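Local atomic coordinates of tetracycline repressor protein class G (Acinetobacter baumannii, PDB entry 6RX9), a protein that represses the tetracycline resistance gene by binding its operator DNA through a helix-turn-helix region, and loses affinity for that DNA when tetracycline binds. Residues Phe86-His100 with Ser138-Ala150. Numbering follows the deposited sequence.
Sequences FRTALLSYRDGARIH and SHYVVGSVLEQQA
In the all-helical C-terminal domain of this TetR-family repressor, Val145 fits as a knob into a hole formed by Arg87, Leu90, Leu91 and Ala97, and the site illustrates how one helix can hold two others together with the turn that joins them. Helix 138-150 runs at 33° to helix 86-91 and packs against helix 96-100 as well. The tight side is apolar: Val145 CG1, anti to its own backbone nitrogen, lies 3.7 Å from both Leu91 CD2 and Ala97 CB, while its other methyl rests on Arg87 CG. Further along, Val141 CG1 presses to 3.5 Å from Phe86 CD2, and Val142 CG2 bridges the rings of Phe86 and His100. This end adjoins the ligand pocket: His100 probably binds magnesium and nearby Asn82 tetracycline, as in a near-identical repressor.

A buried joint beside this core is polar and water-linked. The extended chain of Arg87 ends at Gln148, whose OE1 receives NH2 on a lone pair at 3.0 Å, with the guanidinium and amide planes 52° apart. One water accepts from Arg87 NE and donates to the same OE1, so two donors grip that oxygen; Arg87 NH1 turns instead to Asp185 in a salt bridge. Leu91 CD1 lies over one face of the guanidinium, toward its rim. The looser, more open margin is at Arg98, whose CG lies beside Leu146 CD2.

Gln149 is a second knob, and its amide spans the type II turn from Tyr93 to Gly96. NE2 makes weak hydrogen bonds to the carbonyl oxygens of Leu90 and Tyr93 and a further one to a water held by Leu91 O. OE1 takes a water that also receives Arg98 N, and accepts from Ala97 N at the start of helix 96-100, at 2.9 Å with a nearly straight N-H...O angle of 170°.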
ATOM      1  N   PHE A  86      11.184   5.062   6.651  1.00 31.34           N
ATOM      2  CA  PHE A  86      10.570   4.481   5.426  1.00 30.77           C
ATOM      3  C   PHE A  86       9.511   5.454   4.888  1.00 30.82           C
ATOM      4  O   PHE A  86       9.501   5.725   3.675  1.00 30.18           O
ATOM      5  CB  PHE A  86      10.011   3.084   5.716  1.00 30.25           C
ATOM      6  CG  PHE A  86       9.479   2.322   4.525  1.00 29.76           C
ATOM      7  CD1 PHE A  86      10.023   2.487   3.257  1.00 29.88           C
ATOM      8  CD2 PHE A  86       8.457   1.399   4.681  1.00 29.45           C
ATOM      9  CE1 PHE A  86       9.534   1.768   2.176  1.00 29.81           C
ATOM     10  CE2 PHE A  86       7.968   0.683   3.599  1.00 29.30           C
ATOM     11  CZ  PHE A  86       8.504   0.872   2.347  1.00 29.50           C
ATOM     12  N   ARG A  87       8.662   5.995   5.768  1.00 31.04           N
ATOM     13  CA  ARG A  87       7.608   6.975   5.389  1.00 31.37           C
ATOM     14  C   ARG A  87       8.258   8.228   4.785  1.00 32.22           C
ATOM     15  O   ARG A  87       7.801   8.673   3.713  1.00 32.41           O
ATOM     16  CB  ARG A  87       6.739   7.345   6.593  1.00 31.88           C
ATOM     17  CG  ARG A  87       5.682   8.392   6.272  1.00 32.45           C
ATOM     18  CD  ARG A  87       4.822   8.711   7.470  1.00 33.54           C
ATOM     19  NE  ARG A  87       3.746   9.636   7.142  1.00 34.17           N
ATOM     20  CZ  ARG A  87       3.574  10.840   7.676  1.00 35.63           C
ATOM     21  NH1 ARG A  87       4.411  11.301   8.593  1.00 37.11           N
ATOM     22  NH2 ARG A  87       2.547  11.583   7.299  1.00 36.22           N
ATOM     23  N   THR A  88       9.283   8.774   5.444  1.00 33.04           N
ATOM     24  CA  THR A  88      10.023   9.984   4.996  1.00 34.39           C
ATOM     25  C   THR A  88      10.607   9.730   3.600  1.00 33.68           C
ATOM     26  O   THR A  88      10.470  10.619   2.741  1.00 34.35           O
ATOM     27  CB  THR A  88      11.109  10.380   6.005  1.00 35.39           C
ATOM     28  OG1 THR A  88      10.480  10.507   7.279  1.00 36.85           O
ATOM     29  CG2 THR A  88      11.804  11.674   5.645  1.00 37.14           C
ATOM     30  N   ALA A  89      11.206   8.553   3.389  1.00 33.38           N
ATOM     31  CA  ALA A  89      11.852   8.136   2.120  1.00 33.28           C
ATOM     32  C   ALA A  89      10.828   8.129   0.978  1.00 32.86           C
ATOM     33  O   ALA A  89      11.167   8.620  -0.113  1.00 32.99           O
ATOM     34  CB  ALA A  89      12.490   6.778   2.277  1.00 33.29           C
ATOM     35  N   LEU A  90       9.629   7.581   1.209  1.00 31.95           N
ATOM     36  CA  LEU A  90       8.563   7.492   0.172  1.00 31.98           C
ATOM     37  C   LEU A  90       7.951   8.877  -0.077  1.00 32.46           C
ATOM     38  O   LEU A  90       7.557   9.137  -1.228  1.00 32.85           O
ATOM     39  CB  LEU A  90       7.497   6.474   0.598  1.00 31.50           C
ATOM     40  CG  LEU A  90       7.951   5.014   0.636  1.00 31.17           C
ATOM     41  CD1 LEU A  90       6.802   4.101   1.023  1.00 30.86           C
ATOM     42  CD2 LEU A  90       8.545   4.583  -0.700  1.00 31.46           C
ATOM     43  N   LEU A  91       7.880   9.737   0.947  1.00 33.17           N
ATOM     44  CA  LEU A  91       7.296  11.102   0.841  1.00 34.31           C
ATOM     45  C   LEU A  91       8.305  12.085   0.229  1.00 35.08           C
ATOM     46  O   LEU A  91       7.863  13.177  -0.173  1.00 35.50           O
ATOM     47  CB  LEU A  91       6.850  11.593   2.224  1.00 34.91           C
ATOM     48  CG  LEU A  91       5.543  11.005   2.761  1.00 34.80           C
ATOM     49  CD1 LEU A  91       5.309  11.453   4.195  1.00 35.23           C
ATOM     50  CD2 LEU A  91       4.359  11.393   1.888  1.00 35.37           C
ATOM     51  N   SER A  92       9.593  11.724   0.153  1.00 35.22           N
ATOM     52  CA  SER A  92      10.702  12.642  -0.229  1.00 36.48           C
ATOM     53  C   SER A  92      10.608  13.036  -1.710  1.00 36.76           C
ATOM     54  O   SER A  92      11.204  14.065  -2.070  1.00 37.00           O
ATOM     55  CB  SER A  92      12.058  12.060   0.100  1.00 36.45           C
ATOM     56  OG  SER A  92      12.365  10.948  -0.725  1.00 36.50           O
ATOM     57  N   TYR A  93       9.890  12.263  -2.534  1.00 36.24           N
ATOM     58  CA  TYR A  93       9.716  12.546  -3.984  1.00 36.84           C
ATOM     59  C   TYR A  93       8.270  12.289  -4.415  1.00 36.25           C
ATOM     60  O   TYR A  93       7.620  11.356  -3.903  1.00 34.93           O
ATOM     61  CB  TYR A  93      10.717  11.733  -4.809  1.00 37.11           C
ATOM     62  CG  TYR A  93      12.127  12.248  -4.698  1.00 38.24           C
ATOM     63  CD1 TYR A  93      12.544  13.331  -5.452  1.00 39.59           C
ATOM     64  CD2 TYR A  93      13.030  11.695  -3.804  1.00 38.73           C
ATOM     65  CE1 TYR A  93      13.827  13.838  -5.345  1.00 40.89           C
ATOM     66  CE2 TYR A  93      14.320  12.188  -3.687  1.00 39.26           C
ATOM     67  CZ  TYR A  93      14.718  13.264  -4.458  1.00 40.81           C
ATOM     68  OH  TYR A  93      15.982  13.765  -4.353  1.00 43.05           O
ATOM     69  N   ARG A  94       7.797  13.121  -5.346  1.00 36.73           N
ATOM     70  CA  ARG A  94       6.487  12.982  -6.033  1.00 37.16           C
ATOM     71  C   ARG A  94       6.326  11.533  -6.513  1.00 35.84           C
ATOM     72  O   ARG A  94       7.286  10.991  -7.095  1.00 35.32           O
ATOM     73  CB  ARG A  94       6.421  13.995  -7.180  1.00 38.75           C
ATOM     74  CG  ARG A  94       5.100  14.022  -7.929  1.00 39.89           C
ATOM     75  CD  ARG A  94       5.049  15.208  -8.869  1.00 41.88           C
ATOM     76  NE  ARG A  94       3.811  15.241  -9.631  1.00 43.26           N
ATOM     77  CZ  ARG A  94       3.488  16.181 -10.513  1.00 44.92           C
ATOM     78  NH1 ARG A  94       4.313  17.188 -10.757  1.00 45.80           N
ATOM     79  NH2 ARG A  94       2.333  16.111 -11.148  1.00 46.19           N
ATOM     80  N   ASP A  95       5.177  10.919  -6.213  1.00 35.24           N
ATOM     81  CA  ASP A  95       4.774   9.555  -6.660  1.00 35.03           C
ATOM     82  C   ASP A  95       5.687   8.482  -6.047  1.00 33.37           C
ATOM     83  O   ASP A  95       5.713   7.361  -6.584  1.00 33.86           O
ATOM     84  CB  ASP A  95       4.734   9.482  -8.191  1.00 35.78           C
ATOM     85  CG  ASP A  95       3.697  10.408  -8.803  1.00 37.18           C
ATOM     86  OD1 ASP A  95       2.641  10.597  -8.167  1.00 37.81           O
ATOM     87  OD2 ASP A  95       3.955  10.940  -9.903  1.00 37.67           O
ATOM     88  N   GLY A  96       6.378   8.791  -4.947  1.00 32.83           N
ATOM     89  CA  GLY A  96       7.327   7.876  -4.284  1.00 31.93           C
ATOM     90  C   GLY A  96       6.711   6.518  -3.981  1.00 31.37           C
ATOM     91  O   GLY A  96       7.331   5.498  -4.329  1.00 31.09           O
ATOM     92  N   ALA A  97       5.535   6.486  -3.349  1.00 31.30           N
ATOM     93  CA  ALA A  97       4.862   5.227  -2.944  1.00 31.40           C
ATOM     94  C   ALA A  97       4.423   4.441  -4.186  1.00 31.93           C
ATOM     95  O   ALA A  97       4.589   3.211  -4.178  1.00 31.31           O
ATOM     96  CB  ALA A  97       3.709   5.510  -2.014  1.00 31.30           C
ATOM     97  N   ARG A  98       3.908   5.123  -5.213  1.00 34.31           N
ATOM     98  CA  ARG A  98       3.475   4.505  -6.499  1.00 36.44           C
ATOM     99  C   ARG A  98       4.674   3.823  -7.172  1.00 36.51           C
ATOM    100  O   ARG A  98       4.523   2.677  -7.635  1.00 36.34           O
ATOM    101  CB  ARG A  98       2.863   5.551  -7.437  1.00 38.70           C
ATOM    102  CG  ARG A  98       1.432   5.940  -7.099  1.00 40.31           C
ATOM    103  CD  ARG A  98       0.907   6.988  -8.065  1.00 42.42           C
ATOM    104  NE  ARG A  98       0.874   6.472  -9.428  1.00 43.53           N
ATOM    105  CZ  ARG A  98       0.942   7.203 -10.540  1.00 44.94           C
ATOM    106  NH1 ARG A  98       0.903   6.598 -11.715  1.00 45.63           N
ATOM    107  NH2 ARG A  98       1.048   8.521 -10.491  1.00 45.82           N
ATOM    108  N   ILE A  99       5.819   4.508  -7.221  1.00 37.11           N
ATOM    109  CA  ILE A  99       7.089   3.982  -7.806  1.00 37.35           C
ATOM    110  C   ILE A  99       7.503   2.725  -7.028  1.00 38.13           C
ATOM    111  O   ILE A  99       7.795   1.705  -7.679  1.00 37.84           O
ATOM    112  CB  ILE A  99       8.182   5.070  -7.821  1.00 37.01           C
ATOM    113  CG1 ILE A  99       7.876   6.141  -8.871  1.00 37.49           C
ATOM    114  CG2 ILE A  99       9.565   4.462  -8.022  1.00 36.98           C
ATOM    115  CD1 ILE A  99       8.707   7.395  -8.742  1.00 37.72           C
ATOM    116  N   HIS A 100       7.501   2.789  -5.693  1.00 38.91           N
ATOM    117  CA  HIS A 100       7.883   1.661  -4.798  1.00 40.13           C
ATOM    118  C   HIS A 100       6.963   0.463  -5.067  1.00 41.75           C
ATOM    119  O   HIS A 100       7.489  -0.658  -5.224  1.00 42.89           O
ATOM    120  CB  HIS A 100       7.858   2.087  -3.324  1.00 39.21           C
ATOM    121  CG  HIS A 100       8.196   0.978  -2.382  1.00 39.22           C
ATOM    122  ND1 HIS A 100       9.499   0.657  -2.053  1.00 39.28           N
ATOM    123  CD2 HIS A 100       7.409   0.105  -1.716  1.00 39.06           C
ATOM    124  CE1 HIS A 100       9.501  -0.363  -1.218  1.00 39.65           C
ATOM    125  NE2 HIS A 100       8.230  -0.720  -0.994  1.00 38.73           N
ATOM    126  N   SER A 138       5.912  -2.470   7.263  0.50 29.37           N
ATOM    127  CA  SER A 138       6.155  -2.058   5.854  0.50 28.91           C
ATOM    128  C   SER A 138       4.821  -1.928   5.105  0.50 28.51           C
ATOM    129  O   SER A 138       4.651  -0.926   4.388  0.50 28.16           O
ATOM    130  CB  SER A 138       7.085  -3.011   5.153  0.50 29.34           C
ATOM    131  OG  SER A 138       8.421  -2.825   5.598  0.50 29.64           O
ATOM    132  N   HIS A 139       3.916  -2.899   5.274  1.00 28.76           N
ATOM    133  CA  HIS A 139       2.573  -2.910   4.630  1.00 29.00           C
ATOM    134  C   HIS A 139       1.807  -1.640   5.023  1.00 28.58           C
ATOM    135  O   HIS A 139       1.270  -0.963   4.117  1.00 27.93           O
ATOM    136  CB  HIS A 139       1.773  -4.169   4.998  1.00 29.77           C
ATOM    137  CG  HIS A 139       2.391  -5.458   4.568  1.00 30.57           C
ATOM    138  ND1 HIS A 139       3.349  -5.534   3.573  1.00 31.24           N
ATOM    139  CD2 HIS A 139       2.167  -6.725   4.975  1.00 31.45           C
ATOM    140  CE1 HIS A 139       3.704  -6.791   3.402  1.00 31.63           C
ATOM    141  NE2 HIS A 139       2.988  -7.543   4.246  1.00 32.41           N
ATOM    142  N   TYR A 140       1.775  -1.326   6.321  1.00 28.00           N
ATOM    143  CA  TYR A 140       1.062  -0.150   6.884  1.00 27.95           C
ATOM    144  C   TYR A 140       1.619   1.142   6.267  1.00 27.24           C
ATOM    145  O   TYR A 140       0.820   1.983   5.816  1.00 26.58           O
ATOM    146  CB  TYR A 140       1.145  -0.122   8.414  1.00 28.34           C
ATOM    147  CG  TYR A 140       0.625   1.159   9.007  1.00 28.77           C
ATOM    148  CD1 TYR A 140      -0.732   1.444   9.003  1.00 29.26           C
ATOM    149  CD2 TYR A 140       1.486   2.112   9.524  1.00 28.91           C
ATOM    150  CE1 TYR A 140      -1.220   2.634   9.518  1.00 29.39           C
ATOM    151  CE2 TYR A 140       1.012   3.306  10.044  1.00 29.54           C
ATOM    152  CZ  TYR A 140      -0.346   3.571  10.036  1.00 29.90           C
ATOM    153  OH  TYR A 140      -0.824   4.742  10.548  1.00 30.89           O
ATOM    154  N   VAL A 141       2.947   1.293   6.225  1.00 26.52           N
ATOM    155  CA  VAL A 141       3.616   2.535   5.735  1.00 26.53           C
ATOM    156  C   VAL A 141       3.263   2.741   4.254  1.00 26.18           C
ATOM    157  O   VAL A 141       2.876   3.860   3.891  1.00 25.47           O
ATOM    158  CB  VAL A 141       5.140   2.497   5.956  1.00 27.07           C
ATOM    159  CG1 VAL A 141       5.839   3.631   5.224  1.00 27.54           C
ATOM    160  CG2 VAL A 141       5.490   2.525   7.437  1.00 27.44           C
ATOM    161  N   VAL A 142       3.394   1.699   3.434  1.00 26.25           N
ATOM    162  CA  VAL A 142       3.110   1.771   1.970  1.00 26.34           C
ATOM    163  C   VAL A 142       1.652   2.205   1.775  1.00 26.56           C
ATOM    164  O   VAL A 142       1.429   3.166   1.022  1.00 26.18           O
ATOM    165  CB  VAL A 142       3.423   0.443   1.258  1.00 26.74           C
ATOM    166  CG1 VAL A 142       2.841   0.404  -0.147  1.00 27.37           C
ATOM    167  CG2 VAL A 142       4.919   0.173   1.233  1.00 26.94           C
ATOM    168  N   GLY A 143       0.703   1.530   2.434  1.00 26.50           N
ATOM    169  CA  GLY A 143      -0.732   1.863   2.345  1.00 27.01           C
ATOM    170  C   GLY A 143      -0.988   3.319   2.695  1.00 27.21           C
ATOM    171  O   GLY A 143      -1.724   3.993   1.942  1.00 27.71           O
ATOM    172  N   SER A 144      -0.388   3.798   3.791  1.00 27.20           N
ATOM    173  CA  SER A 144      -0.562   5.174   4.325  1.00 27.92           C
ATOM    174  C   SER A 144      -0.043   6.209   3.320  1.00 28.41           C
ATOM    175  O   SER A 144      -0.765   7.186   3.043  1.00 28.52           O
ATOM    176  CB  SER A 144       0.111   5.328   5.666  1.00 28.00           C
ATOM    177  OG  SER A 144       0.089   6.683   6.077  1.00 28.92           O
ATOM    178  N   VAL A 145       1.165   6.012   2.788  1.00 28.00           N
ATOM    179  CA  VAL A 145       1.825   7.021   1.906  1.00 28.77           C
ATOM    180  C   VAL A 145       1.121   7.043   0.541  1.00 29.18           C
ATOM    181  O   VAL A 145       0.972   8.152  -0.012  1.00 30.11           O
ATOM    182  CB  VAL A 145       3.340   6.784   1.776  1.00 28.72           C
ATOM    183  CG1 VAL A 145       3.973   7.829   0.872  1.00 29.28           C
ATOM    184  CG2 VAL A 145       4.027   6.778   3.138  1.00 28.48           C
ATOM    185  N   LEU A 146       0.687   5.889   0.020  1.00 29.30           N
ATOM    186  CA  LEU A 146      -0.107   5.817  -1.242  1.00 30.63           C
ATOM    187  C   LEU A 146      -1.320   6.751  -1.129  1.00 32.51           C
ATOM    188  O   LEU A 146      -1.540   7.550  -2.066  1.00 33.17           O
ATOM    189  CB  LEU A 146      -0.552   4.375  -1.512  1.00 30.52           C
ATOM    190  CG  LEU A 146       0.479   3.469  -2.182  1.00 30.16           C
ATOM    191  CD1 LEU A 146       0.018   2.019  -2.152  1.00 30.45           C
ATOM    192  CD2 LEU A 146       0.752   3.907  -3.617  1.00 30.68           C
ATOM    193  N   GLU A 147      -2.064   6.659  -0.022  1.00 33.37           N
ATOM    194  CA  GLU A 147      -3.304   7.449   0.223  1.00 35.80           C
ATOM    195  C   GLU A 147      -2.952   8.938   0.358  1.00 35.94           C
ATOM    196  O   GLU A 147      -3.657   9.771  -0.255  1.00 36.31           O
ATOM    197  CB  GLU A 147      -4.033   6.926   1.462  1.00 37.45           C
ATOM    198  CG  GLU A 147      -5.426   7.510   1.641  1.00 40.61           C
ATOM    199  CD  GLU A 147      -6.304   6.769   2.637  1.00 42.67           C
ATOM    200  OE1 GLU A 147      -6.627   7.351   3.693  1.00 45.14           O
ATOM    201  OE2 GLU A 147      -6.669   5.608   2.357  1.00 45.52           O
ATOM    202  N   GLN A 148      -1.905   9.259   1.125  1.00 35.14           N
ATOM    203  CA  GLN A 148      -1.454  10.654   1.378  1.00 36.06           C
ATOM    204  C   GLN A 148      -1.050  11.314   0.054  1.00 36.04           C
ATOM    205  O   GLN A 148      -1.470  12.460  -0.185  1.00 36.95           O
ATOM    206  CB  GLN A 148      -0.289  10.687   2.368  1.00 35.90           C
ATOM    207  CG  GLN A 148       0.184  12.098   2.694  1.00 37.31           C
ATOM    208  CD  GLN A 148       1.044  12.167   3.931  1.00 37.76           C
ATOM    209  OE1 GLN A 148       1.075  11.250   4.749  1.00 37.66           O
ATOM    210  NE2 GLN A 148       1.752  13.275   4.083  1.00 39.17           N
ATOM    211  N   GLN A 149      -0.271  10.616  -0.773  1.00 35.80           N
ATOM    212  CA  GLN A 149       0.286  11.176  -2.035  1.00 36.53           C
ATOM    213  C   GLN A 149      -0.813  11.270  -3.103  1.00 38.46           C
ATOM    214  O   GLN A 149      -0.732  12.193  -3.938  1.00 39.43           O
ATOM    215  CB  GLN A 149       1.491  10.357  -2.494  1.00 35.41           C
ATOM    216  CG  GLN A 149       2.737  10.666  -1.678  1.00 34.61           C
ATOM    217  CD  GLN A 149       3.978   9.985  -2.197  1.00 33.67           C
ATOM    218  OE1 GLN A 149       3.944   8.843  -2.650  1.00 33.05           O
ATOM    219  NE2 GLN A 149       5.098  10.683  -2.108  1.00 34.13           N
ATOM    220  N   ALA A 150      -1.797  10.366  -3.084  1.00 39.31           N
ATOM    221  CA  ALA A 150      -2.970  10.397  -3.992  1.00 41.87           C
ATOM    222  C   ALA A 150      -3.791  11.665  -3.724  1.00 44.81           C
ATOM    223  O   ALA A 150      -4.249  12.280  -4.703  1.00 45.75           O
ATOM    224  CB  ALA A 150      -3.803   9.149  -3.822  1.00 41.58           C
TER
HETATM  225  O   HOH W   1       1.763   8.725   5.272  1.00 34.30           O
HETATM  226  O   HOH W   2       5.362  13.397  -1.077  1.00 42.81           O
HETATM  227  O   HOH W   3       0.782  10.261  -6.230  1.00 44.07           O
HETATM  228  O   HOH W   4       2.573   7.796  -4.566  1.00 36.07           O